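Local atomic coordinates of putative Ribokinase II (Escherichia coli O6, PDB entry 3IQ0), a protein that probably phosphorylates a sugar such as ribose with ATP and magnesium, as a member of the pfkB family of carbohydrate kinases. Residues E11-E15 / F65-N69; I56-N62 / G82-P87; V222-I226 / Y236-N240. The contacts are given in a common frame with arbitrary orientation. Numbering follows the deposited sequence.

The three contacts lie in two regions of a ribokinase-like fold. Contacts 1 and 2 are neighbours, with centres 10 Å apart, and their segments alternate along the chain. Contact 2 pairs strands 54-61 and 83-86 of a beta-alpha-beta unit, and contact 1 packs strand 13-18 of the small sheet on helix 64-75 of that unit. Ile12 of contact 1 packs on Ser58, Val60 and Ile83 of contact 2. Contact 3 follows later in the chain, about 34 Å from each of the other two between centres. Contacts 2 and 3 reach the same nine-stranded sheet. Contact 3 is a hairpin toward its other edge, near the bound ATP, while contact 1 lies by the second subunit.

Contact 1: residues E11-E15 / F65-N69; sequences EILVE and FGDIN
Val14, Asn69 and Phe65 carry most of this buried contact between a strand and a helix. Residues 11-12 run in extended loop conformation into strand 13-15, and residues 65-69 form helix. The two axes approach to 7.9 Å and cross at 95°, nearly perpendicular. The nearest CA pairs are Val14-Phe65 at 6.2 Å, Ile12-Asn69 at 7.3 Å and Leu13-Gly66 at 7.4 Å; the Leu13 CA-to-CB bond points away from the helix. Val14, rotamer m, points toward the helix. Its CG1 lies 3.2 Å from Phe65 O and 3.6 Å from Ile68 CG2. Its CG2 sits over the face of the Phe65 ring, 4.0 Å from the centroid, in a CH-pi contact. Asn69, also m, folds back so that ND2 donates to Phe65 O at 3.0 Å, one helical turn earlier. Asn69 ND2 also makes a weak hydrogen bond to Leu13 O at 3.4 Å. The Asn69 amide thus makes a weak polar link beside the apolar contacts of Val14. Ile12 CG2 packs 3.4 Å from Asn69 CG. The contact joins the small sheet, which probably corresponds to the lid of ribokinase-like kinases, to the helix of a beta-alpha-beta unit. Strand 29-37 adds Pro34 beside Val14 and Phe65, strand 54-61 lies against Ile12, and Phe95 of the second subunit meets the Phe65 ring edge-to-face at the subunit interface.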
ATOM      1  N   GLU B  11       2.444 -10.061  11.226  1.00 23.95           N
ATOM      2  CA  GLU B  11       2.501  -9.412   9.934  1.00 23.91           C
ATOM      3  C   GLU B  11       3.656  -9.838   9.044  1.00 23.22           C
ATOM      4  O   GLU B  11       4.783 -10.026   9.501  1.00 22.38           O
ATOM      5  CB  GLU B  11       2.552  -7.892  10.125  1.00 24.92           C
ATOM      6  CG  GLU B  11       3.829  -7.367  10.798  1.00 26.07           C
ATOM      7  CD  GLU B  11       3.834  -7.512  12.315  1.00 24.81           C
ATOM      8  OE1 GLU B  11       2.960  -8.220  12.858  1.00 26.51           O
ATOM      9  OE2 GLU B  11       4.721  -6.917  12.964  1.00 25.75           O
ATOM     10  N   ILE B  12       3.345  -9.999   7.764  1.00 23.29           N
ATOM     11  CA  ILE B  12       4.318 -10.335   6.740  1.00 22.46           C
ATOM     12  C   ILE B  12       4.107  -9.235   5.705  1.00 24.35           C
ATOM     13  O   ILE B  12       2.983  -9.009   5.254  1.00 26.47           O
ATOM     14  CB  ILE B  12       4.031 -11.691   6.083  1.00 22.91           C
ATOM     15  CG1 ILE B  12       4.404 -12.829   7.034  1.00 21.23           C
ATOM     16  CG2 ILE B  12       4.809 -11.821   4.788  1.00 22.96           C
ATOM     17  CD1 ILE B  12       4.111 -14.196   6.459  1.00 19.04           C
ATOM     18  N   LEU B  13       5.172  -8.535   5.350  1.00 23.04           N
ATOM     19  CA  LEU B  13       5.065  -7.460   4.377  1.00 22.94           C
ATOM     20  C   LEU B  13       6.339  -7.374   3.560  1.00 23.52           C
ATOM     21  O   LEU B  13       7.296  -8.109   3.819  1.00 22.53           O
ATOM     22  CB  LEU B  13       4.831  -6.122   5.090  1.00 23.92           C
ATOM     23  CG  LEU B  13       5.787  -5.755   6.231  1.00 23.72           C
ATOM     24  CD1 LEU B  13       6.198  -4.301   6.141  1.00 23.08           C
ATOM     25  CD2 LEU B  13       5.106  -6.029   7.554  1.00 22.43           C
ATOM     26  N   VAL B  14       6.339  -6.497   2.560  1.00 21.77           N
ATOM     27  CA  VAL B  14       7.525  -6.294   1.745  1.00 21.72           C
ATOM     28  C   VAL B  14       8.025  -4.886   2.024  1.00 22.84           C
ATOM     29  O   VAL B  14       7.250  -3.991   2.360  1.00 22.11           O
ATOM     30  CB  VAL B  14       7.252  -6.442   0.225  1.00 22.49           C
ATOM     31  CG1 VAL B  14       6.849  -7.874  -0.099  1.00 22.19           C
ATOM     32  CG2 VAL B  14       6.177  -5.462  -0.217  1.00 21.45           C
ATOM     33  N   GLU B  15       9.332  -4.697   1.914  1.00 22.91           N
ATOM     34  CA  GLU B  15       9.921  -3.390   2.153  1.00 22.95           C
ATOM     35  C   GLU B  15      10.516  -2.893   0.846  1.00 21.62           C
ATOM     36  O   GLU B  15      11.122  -3.668   0.110  1.00 19.88           O
ATOM     37  CB  GLU B  15      11.016  -3.489   3.217  1.00 23.98           C
ATOM     38  CG  GLU B  15      11.549  -2.143   3.690  1.00 25.72           C
ATOM     39  CD  GLU B  15      12.467  -2.265   4.892  1.00 28.20           C
ATOM     40  OE1 GLU B  15      13.697  -2.121   4.727  1.00 27.46           O
ATOM     41  OE2 GLU B  15      11.957  -2.512   6.004  1.00 31.98           O
ATOM     42  N   PHE B  65       3.971  -9.583  -4.177  1.00 26.92           N
ATOM     43  CA  PHE B  65       4.608  -9.162  -2.936  1.00 25.67           C
ATOM     44  C   PHE B  65       4.314 -10.222  -1.888  1.00 26.52           C
ATOM     45  O   PHE B  65       5.115 -10.465  -0.986  1.00 27.50           O
ATOM     46  CB  PHE B  65       4.067  -7.805  -2.484  1.00 23.19           C
ATOM     47  CG  PHE B  65       4.540  -6.650  -3.324  1.00 21.71           C
ATOM     48  CD1 PHE B  65       5.570  -6.815  -4.249  1.00 22.17           C
ATOM     49  CD2 PHE B  65       3.993  -5.386  -3.154  1.00 21.14           C
ATOM     50  CE1 PHE B  65       6.049  -5.736  -4.987  1.00 20.71           C
ATOM     51  CE2 PHE B  65       4.467  -4.301  -3.889  1.00 19.34           C
ATOM     52  CZ  PHE B  65       5.493  -4.474  -4.802  1.00 20.56           C
ATOM     53  N   GLY B  66       3.150 -10.848  -2.016  1.00 26.68           N
ATOM     54  CA  GLY B  66       2.788 -11.903  -1.095  1.00 26.79           C
ATOM     55  C   GLY B  66       3.625 -13.122  -1.432  1.00 26.82           C
ATOM     56  O   GLY B  66       4.093 -13.829  -0.541  1.00 27.08           O
ATOM     57  N   ASP B  67       3.835 -13.350  -2.728  1.00 27.11           N
ATOM     58  CA  ASP B  67       4.609 -14.494  -3.196  1.00 27.02           C
ATOM     59  C   ASP B  67       6.085 -14.463  -2.824  1.00 26.18           C
ATOM     60  O   ASP B  67       6.663 -15.496  -2.489  1.00 27.47           O
ATOM     61  CB  ASP B  67       4.505 -14.633  -4.718  1.00 29.14           C
ATOM     62  CG  ASP B  67       3.090 -14.890  -5.190  1.00 31.61           C
ATOM     63  OD1 ASP B  67       2.229 -15.230  -4.350  1.00 32.47           O
ATOM     64  OD2 ASP B  67       2.840 -14.762  -6.410  1.00 31.53           O
ATOM     65  N   ILE B  68       6.709 -13.293  -2.888  1.00 25.39           N
ATOM     66  CA  ILE B  68       8.125 -13.221  -2.560  1.00 23.99           C
ATOM     67  C   ILE B  68       8.376 -13.638  -1.110  1.00 24.00           C
ATOM     68  O   ILE B  68       9.394 -14.260  -0.807  1.00 23.99           O
ATOM     69  CB  ILE B  68       8.711 -11.814  -2.825  1.00 24.30           C
ATOM     70  CG1 ILE B  68      10.237 -11.887  -2.773  1.00 24.19           C
ATOM     71  CG2 ILE B  68       8.181 -10.812  -1.806  1.00 25.96           C
ATOM     72  CD1 ILE B  68      10.928 -10.606  -3.123  1.00 24.04           C
ATOM     73  N   ASN B  69       7.447 -13.314  -0.214  1.00 24.06           N
ATOM     74  CA  ASN B  69       7.608 -13.707   1.182  1.00 24.37           C
ATOM     75  C   ASN B  69       7.398 -15.209   1.344  1.00 24.23           C
ATOM     76  O   ASN B  69       8.179 -15.876   2.021  1.00 25.84           O
ATOM     77  CB  ASN B  69       6.637 -12.942   2.076  1.00 24.38           C
ATOM     78  CG  ASN B  69       7.072 -11.509   2.306  1.00 26.31           C
ATOM     79  OD1 ASN B  69       8.042 -11.248   3.022  1.00 26.01           O
ATOM     80  ND2 ASN B  69       6.366 -10.574   1.688  1.00 23.41           N
TER

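Contact 2: residues I56-N62 / G82-P87; sequences IISCVGN and GISVLP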
ATOM      1  N   ILE B  56       4.798 -20.422  10.496  1.00 20.23           N
ATOM      2  CA  ILE B  56       4.281 -19.091  10.774  1.00 19.13           C
ATOM      3  C   ILE B  56       2.832 -18.952  10.331  1.00 19.67           C
ATOM      4  O   ILE B  56       2.437 -19.481   9.295  1.00 19.69           O
ATOM      5  CB  ILE B  56       5.156 -17.991  10.095  1.00 19.20           C
ATOM      6  CG1 ILE B  56       4.643 -16.600  10.482  1.00 20.03           C
ATOM      7  CG2 ILE B  56       5.173 -18.177   8.584  1.00 19.87           C
ATOM      8  CD1 ILE B  56       5.551 -15.455  10.053  1.00 17.48           C
ATOM      9  N   ILE B  57       2.041 -18.254  11.140  1.00 20.42           N
ATOM     10  CA  ILE B  57       0.631 -18.023  10.836  1.00 22.69           C
ATOM     11  C   ILE B  57       0.519 -16.557  10.461  1.00 24.04           C
ATOM     12  O   ILE B  57       0.769 -15.686  11.289  1.00 25.22           O
ATOM     13  CB  ILE B  57      -0.268 -18.293  12.066  1.00 22.66           C
ATOM     14  CG1 ILE B  57      -0.187 -19.769  12.463  1.00 26.18           C
ATOM     15  CG2 ILE B  57      -1.705 -17.919  11.752  1.00 22.35           C
ATOM     16  CD1 ILE B  57      -0.926 -20.099  13.743  1.00 25.70           C
ATOM     17  N   SER B  58       0.147 -16.285   9.214  1.00 24.71           N
ATOM     18  CA  SER B  58       0.032 -14.908   8.751  1.00 26.87           C
ATOM     19  C   SER B  58      -0.920 -14.807   7.562  1.00 27.12           C
ATOM     20  O   SER B  58      -1.505 -15.804   7.149  1.00 24.90           O
ATOM     21  CB  SER B  58       1.420 -14.385   8.361  1.00 27.56           C
ATOM     22  OG  SER B  58       1.398 -12.998   8.064  1.00 29.83           O
ATOM     23  N   CYS B  59      -1.070 -13.596   7.025  1.00 27.40           N
ATOM     24  CA  CYS B  59      -1.944 -13.344   5.883  1.00 28.74           C
ATOM     25  C   CYS B  59      -1.267 -12.442   4.866  1.00 26.20           C
ATOM     26  O   CYS B  59      -0.680 -11.434   5.235  1.00 26.98           O
ATOM     27  CB  CYS B  59      -3.236 -12.647   6.329  1.00 29.29           C
ATOM     28  SG  CYS B  59      -4.485 -13.702   7.073  1.00 40.19           S
ATOM     29  N   VAL B  60      -1.339 -12.809   3.592  1.00 24.89           N
ATOM     30  CA  VAL B  60      -0.780 -11.978   2.527  1.00 25.33           C
ATOM     31  C   VAL B  60      -1.841 -11.898   1.437  1.00 26.78           C
ATOM     32  O   VAL B  60      -2.799 -12.678   1.442  1.00 28.01           O
ATOM     33  CB  VAL B  60       0.514 -12.571   1.908  1.00 23.72           C
ATOM     34  CG1 VAL B  60       1.593 -12.706   2.970  1.00 22.19           C
ATOM     35  CG2 VAL B  60       0.218 -13.905   1.254  1.00 25.26           C
ATOM     36  N   GLY B  61      -1.684 -10.951   0.520  1.00 27.20           N
ATOM     37  CA  GLY B  61      -2.639 -10.820  -0.562  1.00 29.15           C
ATOM     38  C   GLY B  61      -2.260 -11.759  -1.691  1.00 29.55           C
ATOM     39  O   GLY B  61      -1.219 -12.416  -1.635  1.00 30.19           O
ATOM     40  N   ASN B  62      -3.102 -11.822  -2.715  1.00 31.54           N
ATOM     41  CA  ASN B  62      -2.851 -12.677  -3.866  1.00 32.06           C
ATOM     42  C   ASN B  62      -2.065 -11.906  -4.927  1.00 32.78           C
ATOM     43  O   ASN B  62      -2.526 -11.728  -6.055  1.00 34.41           O
ATOM     44  CB  ASN B  62      -4.184 -13.169  -4.438  1.00 34.85           C
ATOM     45  CG  ASN B  62      -4.009 -14.042  -5.659  1.00 35.49           C
ATOM     46  OD1 ASN B  62      -3.222 -14.986  -5.654  1.00 36.63           O
ATOM     47  ND2 ASN B  62      -4.752 -13.735  -6.715  1.00 37.90           N
ATOM     48  N   GLY B  82       0.471 -22.138   7.313  1.00 27.13           N
ATOM     49  CA  GLY B  82      -0.327 -21.199   8.080  1.00 25.75           C
ATOM     50  C   GLY B  82      -0.408 -19.827   7.435  1.00 24.66           C
ATOM     51  O   GLY B  82      -0.964 -18.890   8.011  1.00 24.00           O
ATOM     52  N   ILE B  83       0.152 -19.698   6.242  1.00 23.35           N
ATOM     53  CA  ILE B  83       0.115 -18.425   5.543  1.00 26.25           C
ATOM     54  C   ILE B  83      -1.070 -18.414   4.581  1.00 27.62           C
ATOM     55  O   ILE B  83      -1.026 -19.041   3.524  1.00 28.40           O
ATOM     56  CB  ILE B  83       1.419 -18.170   4.750  1.00 27.41           C
ATOM     57  CG1 ILE B  83       2.606 -18.045   5.718  1.00 26.25           C
ATOM     58  CG2 ILE B  83       1.279 -16.891   3.925  1.00 27.58           C
ATOM     59  CD1 ILE B  83       3.942 -17.735   5.040  1.00 26.84           C
ATOM     60  N   SER B  84      -2.128 -17.706   4.962  1.00 27.82           N
ATOM     61  CA  SER B  84      -3.331 -17.613   4.137  1.00 30.39           C
ATOM     62  C   SER B  84      -3.192 -16.527   3.071  1.00 30.32           C
ATOM     63  O   SER B  84      -2.532 -15.515   3.287  1.00 29.60           O
ATOM     64  CB  SER B  84      -4.544 -17.294   5.010  1.00 28.87           C
ATOM     65  OG  SER B  84      -4.673 -18.234   6.060  1.00 34.25           O
ATOM     66  N   VAL B  85      -3.825 -16.745   1.923  1.00 31.67           N
ATOM     67  CA  VAL B  85      -3.789 -15.776   0.834  1.00 33.81           C
ATOM     68  C   VAL B  85      -5.173 -15.127   0.724  1.00 35.13           C
ATOM     69  O   VAL B  85      -6.173 -15.813   0.534  1.00 35.19           O
ATOM     70  CB  VAL B  85      -3.411 -16.457  -0.503  1.00 33.91           C
ATOM     71  CG1 VAL B  85      -3.297 -15.416  -1.611  1.00 35.69           C
ATOM     72  CG2 VAL B  85      -2.093 -17.199  -0.348  1.00 32.50           C
ATOM     73  N   LEU B  86      -5.225 -13.804   0.860  1.00 35.52           N
ATOM     74  CA  LEU B  86      -6.484 -13.075   0.800  1.00 35.49           C
ATOM     75  C   LEU B  86      -6.627 -12.283  -0.494  1.00 37.19           C
ATOM     76  O   LEU B  86      -6.008 -11.233  -0.662  1.00 36.52           O
ATOM     77  CB  LEU B  86      -6.585 -12.131   1.996  1.00 35.37           C
ATOM     78  CG  LEU B  86      -6.339 -12.756   3.371  1.00 34.79           C
ATOM     79  CD1 LEU B  86      -6.519 -11.700   4.442  1.00 36.84           C
ATOM     80  CD2 LEU B  86      -7.295 -13.914   3.603  1.00 36.62           C
ATOM     81  N   PRO B  87      -7.461 -12.774  -1.426  1.00 39.10           N
ATOM     82  CA  PRO B  87      -7.720 -12.148  -2.729  1.00 39.94           C
ATOM     83  C   PRO B  87      -8.175 -10.690  -2.678  1.00 39.41           C
ATOM     84  O   PRO B  87      -7.736  -9.868  -3.484  1.00 41.57           O
ATOM     85  CB  PRO B  87      -8.790 -13.053  -3.337  1.00 41.02           C
ATOM     86  CG  PRO B  87      -8.458 -14.391  -2.754  1.00 41.91           C
ATOM     87  CD  PRO B  87      -8.197 -14.044  -1.310  1.00 40.16           C
TER
HETATM   88  O   HOH W   1       2.647 -22.499   8.974  1.00 31.03           O
HETATM   89  O   HOH W   2      -5.057  -9.859  -3.266  1.00 31.22           O
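The two segments run parallel, with strand axes 4.5 Å apart at closest approach and 31° between their directions. Ser58 pairs with Ile83, Cys59 with Ser84 and Val60 with Val85. Four backbone hydrogen bonds hold them: Ser58 N to Gly82 O at 3.1 Å, Ser84 N to Ser58 O at 3.0 Å, Val60 N to Ser84 O at 3.0 Å, and Leu86 N to Val60 O at 2.7 Å. At the start, one water bridges Ile56 O and Gly82 N, at 3.0 and 2.8 Å. Gly82 fits closely here, since a CB would clash with Ile56 O. These are the two strands of a right-handed beta-alpha-beta crossover. Helix 64-75 connects them, and strand 83-86 is the outermost strand of the large sheet within this chain. Ser58, Val60, Ile83 and Val85 share one face. There Val60 CG2 lies 4.1 Å from Ile83 CG2, and Ile70 of the helix touches both residues. Ile83 CD1 also reaches Ile56 CG2 at 3.8 Å. Ser58 OG is hydrogen-bonded to Gly10 O. Cys59, Ser84 and Leu86 take the other face, where Cys59 SG packs 3.9 Å from Leu86 CD1. At the far end, Val85 CG1 lies 3.7 Å from Asn62 CB.

Contact 3: residues V222-I226 / Y236-N240; sequences VKEVI and YYSAN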
ATOM      1  N   VAL B 222       7.066 -14.818  34.835  1.00 32.56           N
ATOM      2  CA  VAL B 222       8.015 -14.913  33.738  1.00 30.83           C
ATOM      3  C   VAL B 222       9.260 -15.609  34.270  1.00 31.73           C
ATOM      4  O   VAL B 222       9.808 -15.221  35.302  1.00 31.90           O
ATOM      5  CB  VAL B 222       8.385 -13.512  33.199  1.00 31.81           C
ATOM      6  CG1 VAL B 222       9.415 -13.635  32.084  1.00 29.24           C
ATOM      7  CG2 VAL B 222       7.137 -12.815  32.685  1.00 28.22           C
ATOM      8  N   LYS B 223       9.698 -16.647  33.572  1.00 30.43           N
ATOM      9  CA  LYS B 223      10.862 -17.400  34.001  1.00 31.10           C
ATOM     10  C   LYS B 223      12.179 -16.785  33.551  1.00 29.37           C
ATOM     11  O   LYS B 223      13.173 -16.838  34.273  1.00 28.62           O
ATOM     12  CB  LYS B 223      10.754 -18.841  33.493  1.00 33.96           C
ATOM     13  CG  LYS B 223       9.525 -19.571  34.019  1.00 36.67           C
ATOM     14  CD  LYS B 223       9.375 -20.961  33.419  1.00 39.99           C
ATOM     15  CE  LYS B 223       8.108 -21.643  33.927  1.00 40.47           C
ATOM     16  NZ  LYS B 223       6.880 -20.837  33.648  1.00 42.31           N
ATOM     17  N   GLU B 224      12.182 -16.200  32.357  1.00 27.41           N
ATOM     18  CA  GLU B 224      13.387 -15.590  31.812  1.00 26.26           C
ATOM     19  C   GLU B 224      13.101 -14.256  31.158  1.00 25.34           C
ATOM     20  O   GLU B 224      12.123 -14.099  30.433  1.00 24.95           O
ATOM     21  CB  GLU B 224      14.031 -16.521  30.785  1.00 28.10           C
ATOM     22  CG  GLU B 224      14.570 -17.813  31.374  1.00 30.53           C
ATOM     23  CD  GLU B 224      14.941 -18.828  30.315  1.00 29.99           C
ATOM     24  OE1 GLU B 224      14.034 -19.330  29.630  1.00 32.23           O
ATOM     25  OE2 GLU B 224      16.139 -19.125  30.162  1.00 35.11           O
ATOM     26  N   VAL B 225      13.969 -13.295  31.430  1.00 25.56           N
ATOM     27  CA  VAL B 225      13.856 -11.965  30.858  1.00 25.43           C
ATOM     28  C   VAL B 225      15.180 -11.679  30.170  1.00 25.24           C
ATOM     29  O   VAL B 225      16.224 -11.595  30.827  1.00 26.65           O
ATOM     30  CB  VAL B 225      13.613 -10.901  31.946  1.00 25.97           C
ATOM     31  CG1 VAL B 225      13.551  -9.508  31.320  1.00 24.48           C
ATOM     32  CG2 VAL B 225      12.323 -11.214  32.686  1.00 25.68           C
ATOM     33  N   ILE B 226      15.145 -11.578  28.846  1.00 24.86           N
ATOM     34  CA  ILE B 226      16.351 -11.289  28.082  1.00 25.03           C
ATOM     35  C   ILE B 226      16.268  -9.853  27.582  1.00 26.33           C
ATOM     36  O   ILE B 226      15.437  -9.530  26.733  1.00 25.06           O
ATOM     37  CB  ILE B 226      16.515 -12.241  26.870  1.00 23.97           C
ATOM     38  CG1 ILE B 226      16.764 -13.672  27.339  1.00 23.94           C
ATOM     39  CG2 ILE B 226      17.692 -11.801  26.025  1.00 22.10           C
ATOM     40  CD1 ILE B 226      15.536 -14.396  27.821  1.00 26.30           C
ATOM     41  N   TYR B 236      20.773 -11.186  30.713  1.00 31.86           N
ATOM     42  CA  TYR B 236      19.879 -12.304  30.989  1.00 32.12           C
ATOM     43  C   TYR B 236      19.493 -12.235  32.460  1.00 32.36           C
ATOM     44  O   TYR B 236      20.341 -11.959  33.314  1.00 31.38           O
ATOM     45  CB  TYR B 236      20.586 -13.635  30.720  1.00 32.22           C
ATOM     46  CG  TYR B 236      19.771 -14.857  31.099  1.00 34.16           C
ATOM     47  CD1 TYR B 236      18.908 -15.458  30.180  1.00 34.16           C
ATOM     48  CD2 TYR B 236      19.859 -15.409  32.376  1.00 32.37           C
ATOM     49  CE1 TYR B 236      18.158 -16.581  30.524  1.00 33.95           C
ATOM     50  CE2 TYR B 236      19.114 -16.527  32.730  1.00 33.00           C
ATOM     51  CZ  TYR B 236      18.268 -17.109  31.802  1.00 34.28           C
ATOM     52  OH  TYR B 236      17.544 -18.223  32.144  1.00 33.68           O
ATOM     53  N   TYR B 237      18.224 -12.492  32.754  1.00 32.43           N
ATOM     54  CA  TYR B 237      17.736 -12.455  34.129  1.00 33.67           C
ATOM     55  C   TYR B 237      16.781 -13.601  34.436  1.00 32.78           C
ATOM     56  O   TYR B 237      15.814 -13.826  33.713  1.00 32.52           O
ATOM     57  CB  TYR B 237      16.999 -11.140  34.401  1.00 34.26           C
ATOM     58  CG  TYR B 237      17.818  -9.895  34.179  1.00 36.51           C
ATOM     59  CD1 TYR B 237      18.787  -9.499  35.097  1.00 38.15           C
ATOM     60  CD2 TYR B 237      17.617  -9.104  33.049  1.00 37.57           C
ATOM     61  CE1 TYR B 237      19.537  -8.341  34.896  1.00 39.71           C
ATOM     62  CE2 TYR B 237      18.360  -7.948  32.837  1.00 39.74           C
ATOM     63  CZ  TYR B 237      19.316  -7.572  33.762  1.00 40.06           C
ATOM     64  OH  TYR B 237      20.045  -6.428  33.550  1.00 41.02           O
ATOM     65  N   SER B 238      17.061 -14.318  35.518  1.00 33.00           N
ATOM     66  CA  SER B 238      16.206 -15.413  35.967  1.00 34.86           C
ATOM     67  C   SER B 238      16.197 -15.337  37.489  1.00 36.15           C
ATOM     68  O   SER B 238      17.024 -14.641  38.078  1.00 35.42           O
ATOM     69  CB  SER B 238      16.749 -16.771  35.510  1.00 33.05           C
ATOM     70  OG  SER B 238      17.986 -17.067  36.133  1.00 35.78           O
ATOM     71  N   ALA B 239      15.270 -16.038  38.128  1.00 37.42           N
ATOM     72  CA  ALA B 239      15.204 -16.007  39.582  1.00 39.77           C
ATOM     73  C   ALA B 239      16.500 -16.532  40.195  1.00 42.02           C
ATOM     74  O   ALA B 239      16.895 -16.117  41.285  1.00 43.14           O
ATOM     75  CB  ALA B 239      14.026 -16.838  40.069  1.00 38.91           C
ATOM     76  N   ASN B 240      17.170 -17.425  39.478  1.00 42.89           N
ATOM     77  CA  ASN B 240      18.394 -18.032  39.974  1.00 45.23           C
ATOM     78  C   ASN B 240      19.693 -17.350  39.568  1.00 46.70           C
ATOM     79  O   ASN B 240      20.657 -17.342  40.337  1.00 47.23           O
ATOM     80  CB  ASN B 240      18.423 -19.496  39.549  1.00 46.50           C
ATOM     81  CG  ASN B 240      17.149 -20.219  39.914  1.00 47.58           C
ATOM     82  OD1 ASN B 240      16.477 -20.786  39.051  1.00 49.41           O
ATOM     83  ND2 ASN B 240      16.799 -20.194  41.196  1.00 46.62           N
TER
HETATM   84  O   HOH W   3      13.243 -17.497  36.840  1.00 36.16           O
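This is a beta hairpin: strands 224-228 and 234-237 run antiparallel in the half of the large sheet that ends at strand 242-245. Backbone hydrogen bonds set the register. Val225 and Tyr237 form a hydrogen-bonded pair, with Val225 N to Tyr237 O at 3.0 Å and Tyr237 N to Val225 O at 2.9 Å. Ile226 and Tyr236 follow as a non-hydrogen-bonded pair, their CA atoms 4.7 Å apart.

Apolar contacts fall on both faces. Val225 CB lies 4.2 Å from Tyr237 CB, and helix 210-220 packs on that face through Ile214. On the other face Ile226 CG1 meets Tyr236 CD1 at 4.0 Å, and Leu280 of helix 276-290 touches both side chains. The side chain of Ile226 is about 7 Å from the bound ATP, so the hairpin lies near the nucleotide site.

The polar side-chain link is between Tyr236 and Glu224. Tyr236 OH donates to Glu224 OE2 at 2.6 Å, and the same oxygen makes a salt bridge to Arg270. This ties the hairpin to helix 258-271. Past the paired residues the backbones are joined by a single water, which donates to Lys223 O at 2.7 Å and accepts from Ala239 N at 2.8 Å.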